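Amidase (Bacillus anthracis, PDB 5EWQ) probably hydrolyses carboxylic acid amides to the free acid and ammonia, as a member of the amidase family. Local coordinates at residues W171-G185 and R399-S411. Numbering follows the deposited sequence.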
ATOM      1  N   TRP A 171       0.076  -5.178  13.112  1.00 20.19           N
ATOM      2  CA  TRP A 171      -0.605  -4.000  13.650  1.00 29.00           C
ATOM      3  C   TRP A 171      -0.175  -2.715  12.949  1.00 32.61           C
ATOM      4  O   TRP A 171      -0.056  -1.667  13.585  1.00 40.21           O
ATOM      5  CB  TRP A 171      -0.364  -3.870  15.157  1.00 27.36           C
ATOM      6  CG  TRP A 171      -1.095  -4.886  15.978  1.00 36.85           C
ATOM      7  CD1 TRP A 171      -0.545  -5.851  16.772  1.00 25.98           C
ATOM      8  CD2 TRP A 171      -2.515  -5.043  16.083  1.00 32.17           C
ATOM      9  NE1 TRP A 171      -1.535  -6.595  17.368  1.00 21.11           N
ATOM     10  CE2 TRP A 171      -2.754  -6.117  16.962  1.00 27.66           C
ATOM     11  CE3 TRP A 171      -3.610  -4.376  15.521  1.00 28.36           C
ATOM     12  CZ2 TRP A 171      -4.039  -6.546  17.287  1.00 29.02           C
ATOM     13  CZ3 TRP A 171      -4.886  -4.801  15.849  1.00 33.29           C
ATOM     14  CH2 TRP A 171      -5.089  -5.875  16.723  1.00 27.25           C
ATOM     15  N   ALA A 172       0.042  -2.810  11.639  1.00 28.32           N
ATOM     16  CA  ALA A 172       0.515  -1.691  10.827  1.00 22.61           C
ATOM     17  C   ALA A 172       1.786  -1.093  11.416  1.00 30.88           C
ATOM     18  O   ALA A 172       1.908   0.125  11.549  1.00 40.38           O
ATOM     19  CB  ALA A 172      -0.567  -0.629  10.694  1.00 24.20           C
ATOM     20  N   ASN A 173       2.721  -1.973  11.769  1.00 38.38           N
ATOM     21  CA  ASN A 173       3.971  -1.597  12.424  1.00 37.15           C
ATOM     22  C   ASN A 173       3.732  -0.842  13.729  1.00 29.09           C
ATOM     23  O   ASN A 173       4.148   0.307  13.882  1.00 34.84           O
ATOM     24  CB  ASN A 173       4.847  -0.761  11.489  1.00 37.14           C
ATOM     25  CG  ASN A 173       6.262  -0.598  12.010  1.00 38.57           C
ATOM     26  OD1 ASN A 173       6.774  -1.458  12.730  1.00 21.25           O
ATOM     27  ND2 ASN A 173       6.902   0.510  11.652  1.00 33.42           N
ATOM     28  N   TYR A 174       3.052  -1.494  14.665  1.00 22.14           N
ATOM     29  CA  TYR A 174       2.839  -0.919  15.987  1.00 26.24           C
ATOM     30  C   TYR A 174       2.748  -2.018  17.036  1.00 42.52           C
ATOM     31  O   TYR A 174       1.723  -2.181  17.696  1.00 48.89           O
ATOM     32  CB  TYR A 174       1.576  -0.056  16.008  1.00 36.04           C
ATOM     33  CG  TYR A 174       1.565   0.969  17.121  1.00 29.80           C
ATOM     34  CD1 TYR A 174       2.328   2.126  17.027  1.00 35.20           C
ATOM     35  CD2 TYR A 174       0.795   0.782  18.262  1.00 36.54           C
ATOM     36  CE1 TYR A 174       2.326   3.068  18.038  1.00 47.62           C
ATOM     37  CE2 TYR A 174       0.788   1.720  19.280  1.00 38.66           C
ATOM     38  CZ  TYR A 174       1.555   2.859  19.161  1.00 44.36           C
ATOM     39  OH  TYR A 174       1.554   3.797  20.166  1.00 51.04           O
ATOM     40  N   LEU A 175       3.833  -2.773  17.181  1.00 43.62           N
ATOM     41  CA  LEU A 175       3.887  -3.862  18.146  1.00 21.21           C
ATOM     42  C   LEU A 175       5.072  -3.678  19.090  1.00 37.68           C
ATOM     43  O   LEU A 175       4.909  -3.672  20.309  1.00 48.36           O
ATOM     44  CB  LEU A 175       3.975  -5.207  17.424  1.00 19.89           C
ATOM     45  CG  LEU A 175       3.756  -6.454  18.279  1.00 19.53           C
ATOM     46  CD1 LEU A 175       2.456  -6.337  19.051  1.00 30.76           C
ATOM     47  CD2 LEU A 175       3.754  -7.703  17.411  1.00 18.50           C
ATOM     48  N   SER A 176       6.263  -3.519  18.520  1.00 33.33           N
ATOM     49  CA  SER A 176       7.463  -3.258  19.308  1.00 35.68           C
ATOM     50  C   SER A 176       8.505  -2.511  18.483  1.00 44.45           C
ATOM     51  O   SER A 176       8.427  -2.472  17.254  1.00 52.79           O
ATOM     52  CB  SER A 176       8.058  -4.561  19.843  1.00 38.81           C
ATOM     53  OG  SER A 176       8.725  -5.275  18.818  1.00 45.18           O
ATOM     54  N   PHE A 177       9.483  -1.926  19.165  1.00 49.99           N
ATOM     55  CA  PHE A 177      10.516  -1.133  18.508  1.00 49.64           C
ATOM     56  C   PHE A 177      11.567  -2.012  17.835  1.00 43.86           C
ATOM     57  O   PHE A 177      12.322  -1.547  16.981  1.00 46.42           O
ATOM     58  CB  PHE A 177      11.196  -0.201  19.513  1.00 53.58           C
ATOM     59  CG  PHE A 177      10.246   0.686  20.267  1.00 67.80           C
ATOM     60  CD1 PHE A 177       9.852   1.907  19.744  1.00 62.37           C
ATOM     61  CD2 PHE A 177       9.757   0.306  21.508  1.00 72.21           C
ATOM     62  CE1 PHE A 177       8.982   2.728  20.439  1.00 62.59           C
ATOM     63  CE2 PHE A 177       8.886   1.123  22.207  1.00 67.02           C
ATOM     64  CZ  PHE A 177       8.500   2.336  21.672  1.00 62.41           C
ATOM     65  N   THR A 178      11.612  -3.283  18.222  1.00 35.07           N
ATOM     66  CA  THR A 178      12.649  -4.192  17.746  1.00 38.61           C
ATOM     67  C   THR A 178      12.178  -5.077  16.598  1.00 37.55           C
ATOM     68  O   THR A 178      12.974  -5.794  15.992  1.00 39.34           O
ATOM     69  CB  THR A 178      13.160  -5.099  18.880  1.00 39.13           C
ATOM     70  OG1 THR A 178      12.082  -5.904  19.372  1.00 42.07           O
ATOM     71  CG2 THR A 178      13.729  -4.265  20.017  1.00 26.85           C
HETATM   72  N   MSE A 179      10.883  -5.030  16.306  1.00 42.02           N
HETATM   73  CA  MSE A 179      10.311  -5.861  15.252  1.00 34.61           C
HETATM   74  C   MSE A 179      10.713  -5.359  13.870  1.00 28.54           C
HETATM   75  O   MSE A 179      10.510  -4.189  13.547  1.00 33.27           O
HETATM   76  CB  MSE A 179       8.786  -5.901  15.368  1.00 32.21           C
HETATM   77  CG  MSE A 179       8.123  -6.895  14.427  1.00 34.13           C
HETATM   78 SE   MSE A 179       6.181  -6.738  14.408  1.00 55.76          SE
HETATM   79  CE  MSE A 179       6.042  -5.003  13.531  1.00 61.25           C
ATOM     80  N   PRO A 180      11.289  -6.250  13.049  1.00 29.55           N
ATOM     81  CA  PRO A 180      11.676  -5.906  11.678  1.00 25.81           C
ATOM     82  C   PRO A 180      10.461  -5.634  10.800  1.00 31.01           C
ATOM     83  O   PRO A 180       9.413  -6.251  10.991  1.00 36.90           O
ATOM     84  CB  PRO A 180      12.427  -7.153  11.201  1.00 18.87           C
ATOM     85  CG  PRO A 180      11.872  -8.261  12.028  1.00 18.24           C
ATOM     86  CD  PRO A 180      11.598  -7.654  13.372  1.00 31.69           C
ATOM     87  N   SER A 181      10.604  -4.714   9.852  1.00 19.42           N
ATOM     88  CA  SER A 181       9.520  -4.384   8.940  1.00 31.22           C
ATOM     89  C   SER A 181       9.205  -5.564   8.031  1.00 34.60           C
ATOM     90  O   SER A 181      10.105  -6.282   7.595  1.00 46.45           O
ATOM     91  CB  SER A 181       9.877  -3.153   8.107  1.00 45.49           C
ATOM     92  OG  SER A 181      11.066  -3.366   7.367  1.00 63.40           O
ATOM     93  N   GLY A 182       7.921  -5.763   7.750  1.00 18.83           N
ATOM     94  CA  GLY A 182       7.494  -6.853   6.894  1.00 18.64           C
ATOM     95  C   GLY A 182       7.224  -8.134   7.660  1.00 29.74           C
ATOM     96  O   GLY A 182       6.791  -9.132   7.084  1.00 25.58           O
ATOM     97  N   TYR A 183       7.476  -8.114   8.964  1.00 17.56           N
ATOM     98  CA  TYR A 183       7.221  -9.287   9.792  1.00 20.95           C
ATOM     99  C   TYR A 183       5.816  -9.269  10.387  1.00 19.32           C
ATOM    100  O   TYR A 183       5.319  -8.226  10.810  1.00 25.50           O
ATOM    101  CB  TYR A 183       8.254  -9.397  10.917  1.00 25.88           C
ATOM    102  CG  TYR A 183       7.982 -10.550  11.858  1.00 22.01           C
ATOM    103  CD1 TYR A 183       8.379 -11.843  11.536  1.00 27.16           C
ATOM    104  CD2 TYR A 183       7.317 -10.350  13.062  1.00 23.52           C
ATOM    105  CE1 TYR A 183       8.126 -12.903  12.390  1.00 24.07           C
ATOM    106  CE2 TYR A 183       7.059 -11.405  13.921  1.00 28.50           C
ATOM    107  CZ  TYR A 183       7.468 -12.677  13.579  1.00 26.07           C
ATOM    108  OH  TYR A 183       7.214 -13.729  14.432  1.00 38.79           O
ATOM    109  N   SER A 184       5.188 -10.439  10.418  1.00 19.67           N
ATOM    110  CA  SER A 184       3.885 -10.603  11.049  1.00 23.78           C
ATOM    111  C   SER A 184       3.818 -11.959  11.738  1.00 30.95           C
ATOM    112  O   SER A 184       4.339 -12.947  11.223  1.00 36.51           O
ATOM    113  CB  SER A 184       2.758 -10.478  10.024  1.00 18.07           C
ATOM    114  OG  SER A 184       2.698 -11.627   9.197  1.00 24.31           O
ATOM    115  N   GLY A 185       3.175 -12.004  12.899  1.00 35.85           N
ATOM    116  CA  GLY A 185       3.035 -13.245  13.639  1.00 17.16           C
ATOM    117  C   GLY A 185       2.102 -14.224  12.952  1.00 27.07           C
ATOM    118  O   GLY A 185       2.054 -15.402  13.303  1.00 47.21           O
ATOM    119  N   ARG A 399       6.173 -17.578  19.635  1.00 47.37           N
ATOM    120  CA  ARG A 399       5.440 -17.689  18.382  1.00 36.04           C
ATOM    121  C   ARG A 399       4.630 -16.426  18.091  1.00 38.89           C
ATOM    122  O   ARG A 399       4.686 -15.883  16.988  1.00 44.11           O
ATOM    123  CB  ARG A 399       4.514 -18.908  18.416  1.00 28.62           C
ATOM    124  CG  ARG A 399       4.440 -19.700  17.113  1.00 27.30           C
ATOM    125  CD  ARG A 399       4.092 -18.807  15.934  1.00 35.79           C
ATOM    126  NE  ARG A 399       3.297 -19.486  14.919  1.00 41.69           N
ATOM    127  CZ  ARG A 399       2.688 -18.856  13.921  1.00 40.83           C
ATOM    128  NH1 ARG A 399       1.977 -19.537  13.032  1.00 53.99           N
ATOM    129  NH2 ARG A 399       2.788 -17.539  13.818  1.00 28.69           N
ATOM    130  N   ARG A 400       3.879 -15.965  19.085  1.00 28.14           N
ATOM    131  CA  ARG A 400       2.902 -14.901  18.877  1.00 24.06           C
ATOM    132  C   ARG A 400       3.502 -13.499  18.967  1.00 34.88           C
ATOM    133  O   ARG A 400       3.023 -12.572  18.314  1.00 37.75           O
ATOM    134  CB  ARG A 400       1.758 -15.057  19.880  1.00 31.77           C
ATOM    135  CG  ARG A 400       1.085 -16.416  19.783  1.00 35.57           C
ATOM    136  CD  ARG A 400       0.063 -16.649  20.877  1.00 32.38           C
ATOM    137  NE  ARG A 400      -0.539 -17.974  20.751  1.00 42.27           N
ATOM    138  CZ  ARG A 400      -1.469 -18.458  21.567  1.00 35.33           C
ATOM    139  NH1 ARG A 400      -1.913 -17.728  22.581  1.00 28.76           N
ATOM    140  NH2 ARG A 400      -1.957 -19.675  21.367  1.00 31.10           N
ATOM    141  N   ILE A 401       4.550 -13.344  19.771  1.00 24.73           N
ATOM    142  CA  ILE A 401       5.244 -12.064  19.883  1.00 25.31           C
ATOM    143  C   ILE A 401       6.753 -12.264  19.982  1.00 43.79           C
ATOM    144  O   ILE A 401       7.366 -11.959  21.007  1.00 41.50           O
ATOM    145  CB  ILE A 401       4.758 -11.253  21.102  1.00 26.77           C
ATOM    146  CG1 ILE A 401       4.532 -12.174  22.303  1.00 27.62           C
ATOM    147  CG2 ILE A 401       3.476 -10.505  20.771  1.00 26.25           C
ATOM    148  CD1 ILE A 401       4.275 -11.433  23.595  1.00 29.50           C
ATOM    149  N   LYS A 402       7.343 -12.778  18.905  1.00 43.50           N
ATOM    150  CA  LYS A 402       8.775 -13.062  18.855  1.00 31.87           C
ATOM    151  C   LYS A 402       9.618 -11.842  19.216  1.00 36.04           C
ATOM    152  O   LYS A 402      10.666 -11.965  19.852  1.00 48.98           O
ATOM    153  CB  LYS A 402       9.164 -13.570  17.463  1.00 35.11           C
ATOM    154  CG  LYS A 402      10.656 -13.800  17.274  1.00 39.82           C
ATOM    155  CD  LYS A 402      10.982 -14.180  15.838  1.00 35.28           C
ATOM    156  CE  LYS A 402      12.481 -14.276  15.618  1.00 34.35           C
ATOM    157  NZ  LYS A 402      13.103 -15.335  16.460  1.00 56.15           N
ATOM    158  N   TYR A 403       9.149 -10.664  18.819  1.00 36.80           N
ATOM    159  CA  TYR A 403       9.879  -9.430  19.081  1.00 31.04           C
ATOM    160  C   TYR A 403       9.182  -8.583  20.143  1.00 29.95           C
ATOM    161  O   TYR A 403       9.480  -7.400  20.297  1.00 32.42           O
ATOM    162  CB  TYR A 403      10.049  -8.631  17.787  1.00 28.05           C
ATOM    163  CG  TYR A 403      10.713  -9.417  16.679  1.00 35.07           C
ATOM    164  CD1 TYR A 403      12.097  -9.500  16.591  1.00 33.65           C
ATOM    165  CD2 TYR A 403       9.956 -10.084  15.724  1.00 30.54           C
ATOM    166  CE1 TYR A 403      12.709 -10.223  15.582  1.00 30.36           C
ATOM    167  CE2 TYR A 403      10.559 -10.808  14.711  1.00 31.07           C
ATOM    168  CZ  TYR A 403      11.935 -10.874  14.645  1.00 37.47           C
ATOM    169  OH  TYR A 403      12.541 -11.591  13.640  1.00 38.47           O
ATOM    170  N   GLY A 404       8.255  -9.196  20.872  1.00 29.76           N
ATOM    171  CA  GLY A 404       7.581  -8.524  21.969  1.00 31.10           C
ATOM    172  C   GLY A 404       6.338  -7.757  21.560  1.00 39.54           C
ATOM    173  O   GLY A 404       5.912  -7.811  20.407  1.00 74.18           O
ATOM    174  N   GLN A 405       5.758  -7.037  22.517  1.00 45.37           N
ATOM    175  CA  GLN A 405       4.549  -6.255  22.276  1.00 42.55           C
ATOM    176  C   GLN A 405       4.531  -4.994  23.136  1.00 48.74           C
ATOM    177  O   GLN A 405       3.499  -4.627  23.698  1.00 57.89           O
ATOM    178  CB  GLN A 405       3.303  -7.101  22.547  1.00 30.74           C
ATOM    179  CG  GLN A 405       3.292  -7.777  23.911  1.00 37.99           C
ATOM    180  CD  GLN A 405       2.004  -8.529  24.182  1.00 38.47           C
ATOM    181  OE1 GLN A 405       1.084  -8.523  23.365  1.00 42.71           O
ATOM    182  NE2 GLN A 405       1.932  -9.181  25.334  1.00 35.87           N
ATOM    183  N   THR A 406       5.680  -4.332  23.222  1.00 39.99           N
ATOM    184  CA  THR A 406       5.846  -3.160  24.078  1.00 45.04           C
ATOM    185  C   THR A 406       4.919  -2.006  23.695  1.00 50.24           C
ATOM    186  O   THR A 406       4.406  -1.299  24.563  1.00 46.55           O
ATOM    187  CB  THR A 406       7.304  -2.655  24.045  1.00 52.14           C
ATOM    188  OG1 THR A 406       8.199  -3.750  24.280  1.00 58.88           O
ATOM    189  CG2 THR A 406       7.528  -1.586  25.105  1.00 58.34           C
ATOM    190  N   LEU A 407       4.703  -1.823  22.396  1.00 42.93           N
ATOM    191  CA  LEU A 407       3.914  -0.695  21.906  1.00 41.44           C
ATOM    192  C   LEU A 407       2.432  -0.801  22.262  1.00 44.16           C
ATOM    193  O   LEU A 407       1.826   0.179  22.697  1.00 46.24           O
ATOM    194  CB  LEU A 407       4.074  -0.558  20.391  1.00 56.66           C
ATOM    195  CG  LEU A 407       5.341   0.171  19.940  1.00 53.37           C
ATOM    196  CD1 LEU A 407       5.509   0.087  18.433  1.00 45.36           C
ATOM    197  CD2 LEU A 407       5.293   1.621  20.392  1.00 48.85           C
ATOM    198  N   ILE A 408       1.851  -1.982  22.080  1.00 35.08           N
ATOM    199  CA  ILE A 408       0.436  -2.171  22.386  1.00 35.85           C
ATOM    200  C   ILE A 408       0.223  -2.269  23.893  1.00 36.87           C
ATOM    201  O   ILE A 408      -0.884  -2.055  24.387  1.00 64.31           O
ATOM    202  CB  ILE A 408      -0.141  -3.426  21.698  1.00 42.71           C
ATOM    203  CG1 ILE A 408       0.448  -4.701  22.300  1.00 37.56           C
ATOM    204  CG2 ILE A 408       0.108  -3.374  20.201  1.00 30.97           C
ATOM    205  CD1 ILE A 408      -0.120  -5.967  21.700  1.00 29.91           C
ATOM    206  N   GLU A 409       1.289  -2.590  24.620  1.00 41.12           N
ATOM    207  CA  GLU A 409       1.241  -2.592  26.076  1.00 51.31           C
ATOM    208  C   GLU A 409       1.243  -1.162  26.598  1.00 48.33           C
ATOM    209  O   GLU A 409       0.561  -0.845  27.572  1.00 56.42           O
ATOM    210  CB  GLU A 409       2.419  -3.372  26.662  1.00 48.76           C
ATOM    211  CG  GLU A 409       2.242  -4.882  26.644  1.00 49.70           C
ATOM    212  CD  GLU A 409       3.459  -5.616  27.174  1.00 64.93           C
ATOM    213  OE1 GLU A 409       4.576  -5.068  27.072  1.00 69.33           O
ATOM    214  OE2 GLU A 409       3.297  -6.739  27.696  1.00 73.92           O
ATOM    215  N   ALA A 410       2.008  -0.300  25.935  1.00 52.50           N
ATOM    216  CA  ALA A 410       2.092   1.105  26.313  1.00 47.43           C
ATOM    217  C   ALA A 410       0.783   1.830  26.017  1.00 47.29           C
ATOM    218  O   ALA A 410       0.381   2.730  26.755  1.00 54.12           O
ATOM    219  CB  ALA A 410       3.248   1.779  25.590  1.00 45.73           C
ATOM    220  N   SER A 411       0.124   1.431  24.934  1.00 52.93           N
ATOM    221  CA  SER A 411      -1.139   2.042  24.540  1.00 53.18           C
ATOM    222  C   SER A 411      -2.261   1.658  25.498  1.00 54.35           C
ATOM    223  O   SER A 411      -3.181   2.440  25.738  1.00 46.46           O
ATOM    224  CB  SER A 411      -1.504   1.638  23.110  1.00 41.23           C
ATOM    225  OG  SER A 411      -2.708   2.260  22.694  1.00 45.69           O
TER
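In this amidase-family fold the loop 174-182, between helix 170-173 and strand 183-184, packs on the type I turn Ile-401 to Gly-404 and the start of helix 406-412. Tyr-403, third residue of the turn, is packed by Pro-180 and Tyr-183. Pro-180 CD sits directly over the face of the Tyr-403 ring, 3.4 Å from its centroid, while Lys-402 CG lies over the opposite face. The edge of the same ring meets the face of Tyr-183 in a T-shaped stack, planes at 83°, with Tyr-403 CE2 over the middle of the Tyr-183 ring; Tyr-183 OH is hydrogen-bonded to Tyr-17 OH. Ser-176 OG donates to Tyr-403 O at 2.7 Å, approaching from above the carbonyl plane; its chi1 of 75° sets the hydroxyl between its own N and carbonyl carbon. Leu-407 N, in the first turn of helix 406-412, donates to Leu-175 O of the loop (2.8 Å, 151°). Leu-407 wedges between two rings: its CB lies over a face of Tyr-174, 4.2 Å from the centroid, and its CD2 reaches Phe-177 CZ at 3.5 Å. The side chains of Leu-175 and Ile-408 lie side by side, CD1 to CD1 3.7 Å. Two hydrogen bonds to main-chain atoms thus tie loop to turn and helix start, and apolar and aromatic packing makes up most of the rest.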